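Local structure of mitomycin biosynthesis 6-O-methyltransferase (Streptomyces lavendulae, 3GWZ) at residues W50-R53 / A54-A58; H84-T87 / L88-L92; F110-A114 / L115-L119; A128-A131 / R132-A135; E177-N180 / R181-S185. The protein catalyses transfer of the methyl group of S-adenosyl-L-methionine to the quinone hydroxyl of demethylated mitomycins, giving mitomycin A and B. All blocks are in the same frame, centred on the assembly; numbering follows the deposited sequence.

Interaction 1: W50-R53 / A54-A58; sequences WKAR and AIHVA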
# COMPACT_ATOMS: atom_id res chain seq x y z
N TRP A 50 -22.45 -17.98 -1.95
CA TRP A 50 -22.62 -16.76 -1.16
C TRP A 50 -21.33 -16.39 -0.44
O TRP A 50 -21.04 -15.22 -0.26
CB TRP A 50 -23.76 -16.95 -0.16
CG TRP A 50 -24.97 -17.57 -0.79
CD1 TRP A 50 -25.29 -17.58 -2.12
CD2 TRP A 50 -26.03 -18.27 -0.12
NE1 TRP A 50 -26.47 -18.26 -2.32
CE2 TRP A 50 -26.95 -18.69 -1.11
CE3 TRP A 50 -26.28 -18.59 1.22
CZ2 TRP A 50 -28.11 -19.40 -0.80
CZ3 TRP A 50 -27.45 -19.30 1.53
CH2 TRP A 50 -28.34 -19.70 0.52
N LYS A 51 -20.56 -17.40 -0.02
CA LYS A 51 -19.27 -17.14 0.59
C LYS A 51 -18.35 -16.38 -0.37
O LYS A 51 -17.67 -15.42 0.00
CB LYS A 51 -18.60 -18.44 1.02
CG LYS A 51 -17.41 -18.23 1.94
CD LYS A 51 -16.58 -19.50 2.13
CE LYS A 51 -17.30 -20.55 2.97
NZ LYS A 51 -16.54 -21.85 3.00
N ALA A 52 -18.32 -16.84 -1.62
CA ALA A 52 -17.54 -16.18 -2.65
C ALA A 52 -18.02 -14.75 -2.88
O ALA A 52 -17.21 -13.83 -2.96
CB ALA A 52 -17.59 -16.99 -3.96
N ARG A 53 -19.34 -14.56 -2.97
CA ARG A 53 -19.87 -13.24 -3.27
C ARG A 53 -19.57 -12.29 -2.11
O ARG A 53 -19.33 -11.11 -2.32
CB ARG A 53 -21.38 -13.29 -3.56
CG ARG A 53 -21.89 -12.11 -4.39
CD ARG A 53 -21.33 -12.19 -5.83
NE ARG A 53 -21.64 -11.02 -6.65
CZ ARG A 53 -20.86 -10.58 -7.63
NH1 ARG A 53 -19.71 -11.20 -7.89
NH2 ARG A 53 -21.21 -9.51 -8.34
N ALA A 54 -19.58 -12.80 -0.89
CA ALA A 54 -19.25 -11.94 0.25
C ALA A 54 -17.80 -11.43 0.13
O ALA A 54 -17.51 -10.28 0.45
CB ALA A 54 -19.47 -12.69 1.57
N ILE A 55 -16.91 -12.29 -0.34
CA ILE A 55 -15.53 -11.87 -0.58
C ILE A 55 -15.50 -10.81 -1.69
O ILE A 55 -14.77 -9.82 -1.60
CB ILE A 55 -14.61 -13.06 -0.92
CG1 ILE A 55 -14.34 -13.88 0.35
CG2 ILE A 55 -13.31 -12.58 -1.57
CD1 ILE A 55 -13.35 -15.01 0.18
N HIS A 56 -16.30 -11.01 -2.74
CA HIS A 56 -16.32 -10.04 -3.83
C HIS A 56 -16.70 -8.66 -3.30
O HIS A 56 -16.08 -7.65 -3.65
CB HIS A 56 -17.29 -10.48 -4.94
CG HIS A 56 -16.90 -11.78 -5.57
ND1 HIS A 56 -17.82 -12.63 -6.15
CD2 HIS A 56 -15.70 -12.39 -5.69
CE1 HIS A 56 -17.20 -13.70 -6.61
NE2 HIS A 56 -15.91 -13.58 -6.33
N VAL A 57 -17.72 -8.61 -2.45
CA VAL A 57 -18.19 -7.35 -1.92
C VAL A 57 -17.15 -6.74 -0.99
O VAL A 57 -16.94 -5.53 -1.01
CB VAL A 57 -19.54 -7.48 -1.19
CG1 VAL A 57 -19.91 -6.17 -0.51
CG2 VAL A 57 -20.62 -7.87 -2.19
N ALA A 58 -16.48 -7.57 -0.19
CA ALA A 58 -15.41 -7.06 0.68
C ALA A 58 -14.27 -6.40 -0.12
O ALA A 58 -13.72 -5.37 0.29
CB ALA A 58 -14.87 -8.16 1.60
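The imidazole ring of H56 carries the carbonyl oxygen of A52 over one face and receives CD of R53 at its edge. A52 O sits above the ring centre, 3.3 Å from H56 CG, while CD of R53 lies in the ring plane, 3.6 Å from H56 ND1. The guanidinium of R53 stands nearly upright to the imidazole, the two planes 76° apart; it has H56 at its own edge, with CE1 in its plane, and its NH1 ends 2.9 Å from H56 ND1. This pairing is built on consecutive turns of helix 32-61, the long helix within the dimerisation domain of this COMT-type methyltransferase. Regular i to i+4 bonds hold the turns together: V57 N donates to R53 O and H56 N to A52 O, so the oxygen that lies over the imidazole is also the acceptor of that residue's own amide.

R53 has CG anti to its amide nitrogen (chi1 -157°) and then bends at chi2 (68°), which brings the end of the chain forward along the helix, towards H56. Its nitrogens are largely committed to other backbone oxygens: NH1 donates to Q134 O, and NE and NH2 to W143 O and E144 O of the second subunit. H56 NE2 is hydrogen-bonded to Q134 OE1, which would hold the ring in this rotation. W50 also faces the second subunit and stacks its indole on W143 of that chain. One turn on, A54 lies with its CB 3.5 Å from W50 O.

Interaction 2: H84-T87 / L88-L92; sequences HEQT and LRRLL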
# COMPACT_ATOMS: atom_id res chain seq x y z
N HIS A 84 -23.84 0.45 4.54
CA HIS A 84 -24.85 0.49 5.58
C HIS A 84 -24.33 -0.27 6.80
O HIS A 84 -23.99 -1.46 6.71
CB HIS A 84 -26.13 -0.13 5.04
CG HIS A 84 -27.27 -0.15 6.01
ND1 HIS A 84 -27.59 -1.26 6.75
CD2 HIS A 84 -28.18 0.80 6.34
CE1 HIS A 84 -28.64 -1.00 7.51
NE2 HIS A 84 -29.02 0.24 7.27
N GLU A 85 -24.25 0.42 7.94
CA GLU A 85 -23.55 -0.10 9.11
C GLU A 85 -23.99 -1.50 9.56
O GLU A 85 -23.17 -2.42 9.65
CB GLU A 85 -23.67 0.89 10.28
CG GLU A 85 -22.82 0.48 11.48
CD GLU A 85 -22.98 1.40 12.68
OE1 GLU A 85 -23.49 2.53 12.51
OE2 GLU A 85 -22.60 0.98 13.78
N GLN A 86 -25.27 -1.65 9.86
CA GLN A 86 -25.80 -2.95 10.30
C GLN A 86 -25.50 -4.06 9.28
O GLN A 86 -25.19 -5.19 9.65
CB GLN A 86 -27.32 -2.85 10.57
CG GLN A 86 -28.00 -4.19 10.89
CD GLN A 86 -29.53 -4.13 10.88
OE1 GLN A 86 -30.13 -3.06 10.69
NE2 GLN A 86 -30.17 -5.28 11.08
N THR A 87 -25.59 -3.74 7.99
CA THR A 87 -25.38 -4.78 6.96
C THR A 87 -23.90 -5.16 6.80
O THR A 87 -23.57 -6.34 6.62
CB THR A 87 -25.99 -4.39 5.59
OG1 THR A 87 -27.34 -3.96 5.78
CG2 THR A 87 -25.98 -5.58 4.64
N LEU A 88 -23.01 -4.18 6.87
CA LEU A 88 -21.58 -4.47 6.81
C LEU A 88 -21.18 -5.33 8.01
O LEU A 88 -20.38 -6.24 7.89
CB LEU A 88 -20.76 -3.18 6.80
CG LEU A 88 -19.26 -3.41 6.58
CD1 LEU A 88 -19.04 -4.18 5.27
CD2 LEU A 88 -18.50 -2.09 6.57
N ARG A 89 -21.77 -5.04 9.17
CA ARG A 89 -21.55 -5.86 10.37
C ARG A 89 -21.99 -7.32 10.16
O ARG A 89 -21.26 -8.24 10.52
CB ARG A 89 -22.25 -5.25 11.59
CG ARG A 89 -21.99 -6.02 12.90
CD ARG A 89 -22.57 -5.30 14.12
NE ARG A 89 -21.90 -4.02 14.32
CZ ARG A 89 -22.48 -2.84 14.12
NH1 ARG A 89 -23.75 -2.79 13.76
NH2 ARG A 89 -21.80 -1.73 14.31
N ARG A 90 -23.17 -7.52 9.59
CA ARG A 90 -23.62 -8.87 9.24
C ARG A 90 -22.61 -9.53 8.30
O ARG A 90 -22.22 -10.68 8.50
CB ARG A 90 -25.01 -8.83 8.60
CG ARG A 90 -26.14 -8.40 9.56
CD ARG A 90 -27.37 -7.91 8.80
NE ARG A 90 -28.13 -9.01 8.19
CZ ARG A 90 -29.32 -8.87 7.63
NH1 ARG A 90 -29.90 -7.68 7.58
NH2 ARG A 90 -29.94 -9.93 7.11
N LEU A 91 -22.20 -8.80 7.27
CA LEU A 91 -21.25 -9.36 6.29
C LEU A 91 -19.93 -9.75 6.94
O LEU A 91 -19.40 -10.82 6.69
CB LEU A 91 -20.96 -8.37 5.16
CG LEU A 91 -20.25 -9.01 3.96
CD1 LEU A 91 -21.26 -9.68 3.04
CD2 LEU A 91 -19.44 -7.98 3.17
N LEU A 92 -19.40 -8.86 7.77
CA LEU A 92 -18.13 -9.12 8.44
C LEU A 92 -18.21 -10.27 9.44
O LEU A 92 -17.28 -11.06 9.54
CB LEU A 92 -17.61 -7.84 9.11
CG LEU A 92 -17.14 -6.75 8.13
CD1 LEU A 92 -16.82 -5.45 8.85
CD2 LEU A 92 -15.94 -7.22 7.32
O HOH W 1 -29.05 -4.87 7.89
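E85 and R89 run side by side on successive turns and are joined by a salt bridge in which R89 NH2 donates to E85 OE2 at 2.9 Å. The bond is nearly straight (165°), lies in the guanidinium plane and uses the anti lone pair of the carboxylate oxygen; the carboxylate and guanidinium planes are turned 66° apart. R89 reaches back to the glutamate through a bend at chi3 (-64°). Both groups have further partners in a small polar network that links helix 85-97 to T75 of helix 74-81, through E85 OE2, and to D108, just before strand 109-111, through R89 NH2.

The buried apolar side is filled by L88, on A78 and on V150 of the second subunit, and by L91 on helix 32-61. T87 and R90 form a buried edge facing the second subunit, where a water bridges T87 OG1 and R90 NH1, 3.0 Å from the latter nitrogen and in the guanidinium plane; R90 NE makes a salt bridge to D322 of that subunit. The loose side is Q86, exposed, whose NE2 comes no nearer than 4.3 Å to R90 NH1.

H84 ND1 lies 2.9 Å from T87 OG1 in a hydrogen bond and also accepts a weak one, 3.4 Å long, from T87 N. L88 N closes the first turn on H84 O at 2.9 Å. H84 is thus a side-chain N-cap at the start of helix 85-97 in the dimerisation domain.

Interaction 3: F110-A114 / L115-L119; sequences FAQNA and LSAVL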
# COMPACT_ATOMS: atom_id res chain seq x y z
N PHE A 110 -12.97 -5.62 14.21
CA PHE A 110 -12.55 -6.66 13.29
C PHE A 110 -11.11 -6.42 12.88
O PHE A 110 -10.65 -5.28 12.89
CB PHE A 110 -13.47 -6.68 12.06
CG PHE A 110 -14.86 -7.11 12.37
CD1 PHE A 110 -15.23 -8.44 12.23
CD2 PHE A 110 -15.80 -6.20 12.83
CE1 PHE A 110 -16.53 -8.85 12.53
CE2 PHE A 110 -17.08 -6.60 13.13
CZ PHE A 110 -17.44 -7.93 12.98
N ALA A 111 -10.40 -7.48 12.52
CA ALA A 111 -8.97 -7.37 12.19
C ALA A 111 -8.61 -8.16 10.94
O ALA A 111 -9.29 -9.12 10.57
CB ALA A 111 -8.12 -7.84 13.36
N GLN A 112 -7.51 -7.77 10.31
CA GLN A 112 -6.92 -8.54 9.24
C GLN A 112 -6.50 -9.90 9.78
O GLN A 112 -6.06 -9.99 10.91
CB GLN A 112 -5.66 -7.84 8.74
CG GLN A 112 -5.28 -8.18 7.31
CD GLN A 112 -6.11 -7.39 6.33
OE1 GLN A 112 -7.25 -7.77 6.02
NE2 GLN A 112 -5.57 -6.28 5.85
N ASN A 113 -6.65 -10.94 8.96
CA ASN A 113 -5.98 -12.21 9.24
C ASN A 113 -5.30 -12.76 7.99
O ASN A 113 -5.26 -12.08 6.96
CB ASN A 113 -6.92 -13.25 9.87
CG ASN A 113 -8.03 -13.71 8.94
OD1 ASN A 113 -8.11 -13.32 7.76
ND2 ASN A 113 -8.91 -14.56 9.46
N ALA A 114 -4.77 -13.97 8.08
CA ALA A 114 -4.00 -14.58 6.99
C ALA A 114 -4.81 -14.66 5.70
O ALA A 114 -4.30 -14.39 4.62
CB ALA A 114 -3.53 -15.98 7.40
N LEU A 115 -6.08 -15.03 5.82
CA LEU A 115 -6.93 -15.14 4.64
C LEU A 115 -7.32 -13.78 4.08
O LEU A 115 -7.24 -13.58 2.87
CB LEU A 115 -8.18 -15.98 4.92
CG LEU A 115 -7.93 -17.46 5.25
CD1 LEU A 115 -9.24 -18.23 5.16
CD2 LEU A 115 -6.89 -18.06 4.31
N SER A 116 -7.72 -12.85 4.94
CA SER A 116 -8.11 -11.55 4.43
C SER A 116 -6.90 -10.80 3.86
O SER A 116 -7.04 -9.98 2.95
CB SER A 116 -8.84 -10.72 5.48
OG SER A 116 -7.96 -10.21 6.47
N ALA A 117 -5.71 -11.10 4.37
CA ALA A 117 -4.50 -10.44 3.90
C ALA A 117 -4.17 -10.73 2.42
O ALA A 117 -3.62 -9.88 1.72
CB ALA A 117 -3.31 -10.78 4.79
N VAL A 118 -4.52 -11.92 1.93
CA VAL A 118 -4.22 -12.25 0.54
C VAL A 118 -5.15 -11.51 -0.42
O VAL A 118 -4.98 -11.57 -1.63
CB VAL A 118 -4.28 -13.77 0.28
CG1 VAL A 118 -3.37 -14.52 1.24
CG2 VAL A 118 -5.69 -14.28 0.39
N LEU A 119 -6.13 -10.79 0.13
CA LEU A 119 -7.07 -10.02 -0.68
C LEU A 119 -6.62 -8.57 -0.86
O LEU A 119 -7.28 -7.80 -1.56
CB LEU A 119 -8.47 -10.06 -0.07
CG LEU A 119 -9.14 -11.42 -0.12
CD1 LEU A 119 -10.51 -11.37 0.60
CD2 LEU A 119 -9.30 -11.88 -1.54
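N113 and S116 exchange side-chain-to-backbone hydrogen bonds: N113 OD1 accepts from S116 N at 2.9 Å with an almost straight N-H (171°), and S116 OG accepts from N113 N, also at 2.9 Å. For both residues the first torsion places the polar branch between the amide nitrogen and the carbonyl carbon (chi1 66° for N113, 74° for S116), which turns each oxygen to the partner's amide. The exchange is a capping box: N113 is the N-cap of the short, weakly bonded helix 114-117, which Q112 and N113 separate from strand 109-111 of the dimerisation domain.

One bond joins side chain to side chain. S116 OG donates to Q112 OE1 at 2.6 Å, so the hydroxyl gives one bond and takes another within the same turn. Q112 bends to reach it, while its NE2 is held by P64 O. The amide of N113 is likewise fixed from outside, ND2 donating to G99 O and OD1 accepting a second bond from F101 N.

Backbone bonding is represented by A117 N, which donates to N113 O at 2.8 Å.

Van der Waals contacts are lighter. Q112 CG passes 4.1 Å from A117 CB, and V118 CG1 comes 3.5 Å from the carbonyl oxygen A114 O. Beyond the turn, L115 packs on T41 of the second subunit and V118 on V42 of the same neighbour, while L119 lies on I55 of its own chain's helix 32-61.

Interaction 4: A128-A131 / R132-A135; sequences ATDA and RFQA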
# COMPACT_ATOMS: atom_id res chain seq x y z
N ALA A 128 -5.85 -11.94 -5.42
CA ALA A 128 -6.37 -10.59 -5.20
C ALA A 128 -6.94 -9.97 -6.47
O ALA A 128 -7.99 -9.32 -6.44
CB ALA A 128 -5.30 -9.67 -4.60
N THR A 129 -6.24 -10.14 -7.58
CA THR A 129 -6.74 -9.56 -8.83
C THR A 129 -7.95 -10.33 -9.31
O THR A 129 -8.90 -9.74 -9.84
CB THR A 129 -5.67 -9.52 -9.94
OG1 THR A 129 -5.05 -10.82 -10.05
CG2 THR A 129 -4.62 -8.46 -9.61
N ASP A 130 -7.93 -11.65 -9.11
CA ASP A 130 -9.05 -12.47 -9.57
C ASP A 130 -10.31 -12.15 -8.76
O ASP A 130 -11.42 -12.08 -9.30
CB ASP A 130 -8.72 -13.96 -9.51
CG ASP A 130 -9.39 -14.76 -10.63
OD1 ASP A 130 -10.06 -14.15 -11.49
OD2 ASP A 130 -9.23 -15.99 -10.64
N ALA A 131 -10.15 -11.94 -7.46
CA ALA A 131 -11.31 -11.62 -6.62
C ALA A 131 -11.99 -10.36 -7.14
O ALA A 131 -13.21 -10.30 -7.20
CB ALA A 131 -10.90 -11.45 -5.17
N ARG A 132 -11.20 -9.36 -7.52
CA ARG A 132 -11.76 -8.10 -8.02
C ARG A 132 -12.36 -8.22 -9.41
O ARG A 132 -13.34 -7.54 -9.72
CB ARG A 132 -10.70 -6.98 -7.97
CG ARG A 132 -10.40 -6.54 -6.54
CD ARG A 132 -9.11 -5.74 -6.40
NE ARG A 132 -8.98 -5.27 -5.02
CZ ARG A 132 -8.55 -6.02 -4.01
NH1 ARG A 132 -8.18 -7.28 -4.23
NH2 ARG A 132 -8.47 -5.51 -2.79
N PHE A 133 -11.76 -9.07 -10.24
CA PHE A 133 -12.27 -9.40 -11.58
C PHE A 133 -13.64 -10.06 -11.45
O PHE A 133 -14.60 -9.67 -12.11
CB PHE A 133 -11.25 -10.34 -12.25
CG PHE A 133 -11.63 -10.84 -13.64
CD1 PHE A 133 -12.13 -9.98 -14.60
CD2 PHE A 133 -11.39 -12.17 -13.98
CE1 PHE A 133 -12.45 -10.46 -15.88
CE2 PHE A 133 -11.70 -12.65 -15.26
CZ PHE A 133 -12.23 -11.79 -16.21
N GLN A 134 -13.73 -11.06 -10.57
CA GLN A 134 -14.97 -11.80 -10.34
C GLN A 134 -16.07 -10.95 -9.69
O GLN A 134 -17.25 -11.28 -9.78
CB GLN A 134 -14.69 -13.00 -9.44
CG GLN A 134 -13.81 -14.06 -10.08
CD GLN A 134 -13.33 -15.09 -9.08
OE1 GLN A 134 -13.75 -15.08 -7.92
NE2 GLN A 134 -12.45 -15.97 -9.52
N ALA A 135 -15.67 -9.88 -9.01
CA ALA A 135 -16.63 -9.00 -8.35
C ALA A 135 -17.54 -8.30 -9.36
O ALA A 135 -18.68 -7.96 -9.06
CB ALA A 135 -15.90 -7.97 -7.50
O HOH W 2 -12.15 -15.49 -12.76
O HOH W 3 -10.19 -17.89 -8.77
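The carbonyl oxygen of A128 takes two bonds from R132. R132 NH1 donates to A128 O at 3.0 Å, and the backbone R132 N adds a weak bond to A128 O at 3.4 Å. The guanidinium approaches edge-on, with the oxygen in its plane, but NH1 itself stands above the carbonyl plane by 41° and so is not on a lone pair. R132 begins with CG beside its own amide nitrogen (chi1 -72°) and then runs extended from CG to NE, alongside the preceding turn. The other end of the guanidinium has a stronger partner, NH2 donating to L119 O.

D130 faces two residues. Its OD1 meets the edge of the F133 ring, 3.4 Å from CD2, with carboxylate and ring nearly coplanar, 18° apart. With Q134 it shares two waters, one donating to OD1 and the other to OD2, the second lying 3.1 Å from Q134 NE2, which donates to it; the carboxylate and the amide are thus joined through solvent. Q134, extended beyond CG, leans outward and back over the preceding turn, its CG 3.2 Å from D130 O, and its OE1 accepts from H56 NE2 of helix 32-61. D130 O is also the acceptor for Q134 N, at 2.8 Å.

F133 turns towards helix 173-197, packing on L178 and A182, and meets H139 edge-to-face. T129 OG1 is hydrogen-bonded to S125 O and S185 OG. Together these contacts place helix 126-135 as a packed connector between the dimerisation-domain helix 32-61 and helix 173-197 of the methyltransferase domain.

Interaction 5: E177-N180 / R181-S185; sequences ELFN and RAMGS. With SAH (S-adenosyl-L-homocysteine), chain G.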
# COMPACT_ATOMS: atom_id res chain seq x y z
N GLU A 177 -9.24 -3.36 -17.74
CA GLU A 177 -8.28 -3.26 -16.65
C GLU A 177 -8.43 -4.42 -15.66
O GLU A 177 -7.43 -5.04 -15.29
CB GLU A 177 -8.42 -1.91 -15.93
CG GLU A 177 -7.80 -1.84 -14.54
CD GLU A 177 -6.36 -1.38 -14.56
OE1 GLU A 177 -5.67 -1.61 -15.57
OE2 GLU A 177 -5.91 -0.79 -13.55
N LEU A 178 -9.66 -4.73 -15.25
CA LEU A 178 -9.89 -5.85 -14.33
C LEU A 178 -9.38 -7.18 -14.91
O LEU A 178 -8.74 -7.97 -14.22
CB LEU A 178 -11.37 -6.00 -13.97
CG LEU A 178 -11.92 -4.91 -13.06
CD1 LEU A 178 -13.42 -5.10 -12.90
CD2 LEU A 178 -11.20 -4.94 -11.72
N PHE A 179 -9.69 -7.42 -16.18
CA PHE A 179 -9.23 -8.65 -16.81
C PHE A 179 -7.70 -8.68 -16.99
O PHE A 179 -7.03 -9.66 -16.61
CB PHE A 179 -9.90 -8.91 -18.15
CG PHE A 179 -9.24 -10.01 -18.92
CD1 PHE A 179 -9.17 -11.29 -18.39
CD2 PHE A 179 -8.65 -9.77 -20.15
CE1 PHE A 179 -8.53 -12.32 -19.08
CE2 PHE A 179 -8.01 -10.80 -20.84
CZ PHE A 179 -7.96 -12.07 -20.30
N ASN A 180 -7.15 -7.63 -17.57
CA ASN A 180 -5.70 -7.60 -17.82
C ASN A 180 -4.86 -7.68 -16.55
O ASN A 180 -3.76 -8.25 -16.57
CB ASN A 180 -5.32 -6.37 -18.64
CG ASN A 180 -5.72 -6.51 -20.10
OD1 ASN A 180 -6.07 -7.60 -20.55
ND2 ASN A 180 -5.67 -5.41 -20.83
N ARG A 181 -5.37 -7.13 -15.45
CA ARG A 181 -4.72 -7.28 -14.15
C ARG A 181 -4.78 -8.74 -13.67
O ARG A 181 -3.81 -9.25 -13.13
CB ARG A 181 -5.36 -6.37 -13.09
CG ARG A 181 -4.89 -4.92 -13.14
CD ARG A 181 -5.60 -4.06 -12.08
NE ARG A 181 -5.18 -4.38 -10.72
CZ ARG A 181 -4.14 -3.83 -10.10
NH1 ARG A 181 -3.39 -2.92 -10.73
NH2 ARG A 181 -3.84 -4.18 -8.85
N ALA A 182 -5.92 -9.40 -13.85
CA ALA A 182 -6.06 -10.77 -13.36
C ALA A 182 -5.21 -11.74 -14.17
O ALA A 182 -4.62 -12.68 -13.63
CB ALA A 182 -7.52 -11.20 -13.36
N MSE A 183 -5.17 -11.54 -15.49
CA MSE A 183 -4.30 -12.33 -16.36
C MSE A 183 -2.84 -11.97 -16.09
O MSE A 183 -1.96 -12.84 -16.06
CB MSE A 183 -4.65 -12.05 -17.83
CG MSE A 183 -3.98 -12.94 -18.85
SE MSE A 183 -4.57 -14.81 -18.76
CE MSE A 183 -2.99 -15.59 -17.94
N GLY A 184 -2.58 -10.68 -15.91
CA GLY A 184 -1.21 -10.20 -15.74
C GLY A 184 -0.51 -10.71 -14.50
O GLY A 184 0.71 -10.88 -14.50
N SER A 185 -1.27 -10.94 -13.44
CA SER A 185 -0.69 -11.42 -12.18
C SER A 185 -0.25 -12.87 -12.34
O SER A 185 0.85 -13.26 -11.94
CB SER A 185 -1.70 -11.29 -11.04
OG SER A 185 -2.86 -12.07 -11.29
N SAH G . -0.37 -14.33 -23.31
CA SAH G . -0.90 -13.49 -22.17
CB SAH G . -2.41 -13.19 -22.27
CG SAH G . -3.35 -14.41 -22.32
SD SAH G . -5.07 -13.91 -22.30
C SAH G . -0.61 -14.19 -20.87
O SAH G . -0.68 -13.55 -19.81
OXT SAH G . -0.30 -15.38 -20.84
C5' SAH G . -5.43 -14.01 -24.04
C4' SAH G . -5.02 -12.75 -24.83
O4' SAH G . -5.38 -12.82 -26.23
C3' SAH G . -5.59 -11.41 -24.34
O3' SAH G . -4.52 -10.60 -23.85
C2' SAH G . -6.23 -10.75 -25.56
O2' SAH G . -5.94 -9.35 -25.68
C1' SAH G . -5.56 -11.47 -26.71
N9 SAH G . -6.36 -11.54 -27.95
C8 SAH G . -7.64 -11.96 -28.06
N7 SAH G . -8.04 -11.93 -29.36
C5 SAH G . -6.98 -11.50 -30.09
C6 SAH G . -6.71 -11.25 -31.52
N6 SAH G . -7.70 -11.47 -32.42
N1 SAH G . -5.48 -10.80 -31.88
C2 SAH G . -4.52 -10.58 -30.97
N3 SAH G . -4.69 -10.79 -29.64
C4 SAH G . -5.88 -11.24 -29.16
O HOH W 4 -3.07 -2.33 -13.64
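Helix 173-197 forms part of the cofactor pocket of this class I-like methyltransferase, and F179 and M183, one turn apart, present their side chains to S-adenosyl-L-homocysteine. The two lie side by side, pointing the same way, with M183 CB over one face of the phenyl ring and 4.1 Å from F179 CE1. The ring turns its edge to the ligand: F179 CZ is 4.0 Å from the sulfur SD. M183, present as selenomethionine, has CG anti to its amide nitrogen (chi1 -172°) and bends at chi2, which carries the chain along the amino-acid part of the ligand. M183 CG is 3.5 Å from SAH O of the ligand carboxylate, and M183 SE is 3.7 Å from SAH SD. The backbone bond M183 N to F179 O, 2.9 Å and nearly straight at 171°, joins the backbones of the two residues, and F165 meets the F179 ring edge-to-face.

On another side of the helix, E177 and R181 stay beyond salt-bridge distance. The carboxylate instead touches the aliphatic part of the arginine, OE2 lying 3.6 Å from R181 CD, and one water links the charged ends, accepting from NH1 at 3.0 Å and donating weakly to OE2. E177 has its salt bridge with R213.

On this side the sulfur, which would carry the transferred methyl group in S-adenosyl-L-methionine, is bordered by an aromatic edge and the M183 side chain, a thioether in the natural protein, so the contact here is van der Waals packing, whereas polar recognition falls to residues such as E233, D260 and K275.

In the fold
Interactions 1, 2 and 3 belong to the dimerisation domain, and interactions 1 to 4 all touch the second subunit; interaction 5 touches no other protein chain of the assembly and faces the cofactor. Interaction 4 meets interaction 1 through hydrogen bonds and interaction 5 through a hydroxyl pair and phenylalanine packing. Interactions 1 and 4 are the buried ones, and there arginine spends its nitrogens largely on backbone oxygens. Interactions 2, 3 and 5 are partly buried; the first two begin helices with side-chain caps, a histidine in one and a reciprocal asparagine-serine pair in the other. L91 and L119 connect them to helix 32-61 by apolar packing. Direct acid-base pairing appears within interaction 2, but water mediates it in interaction 5.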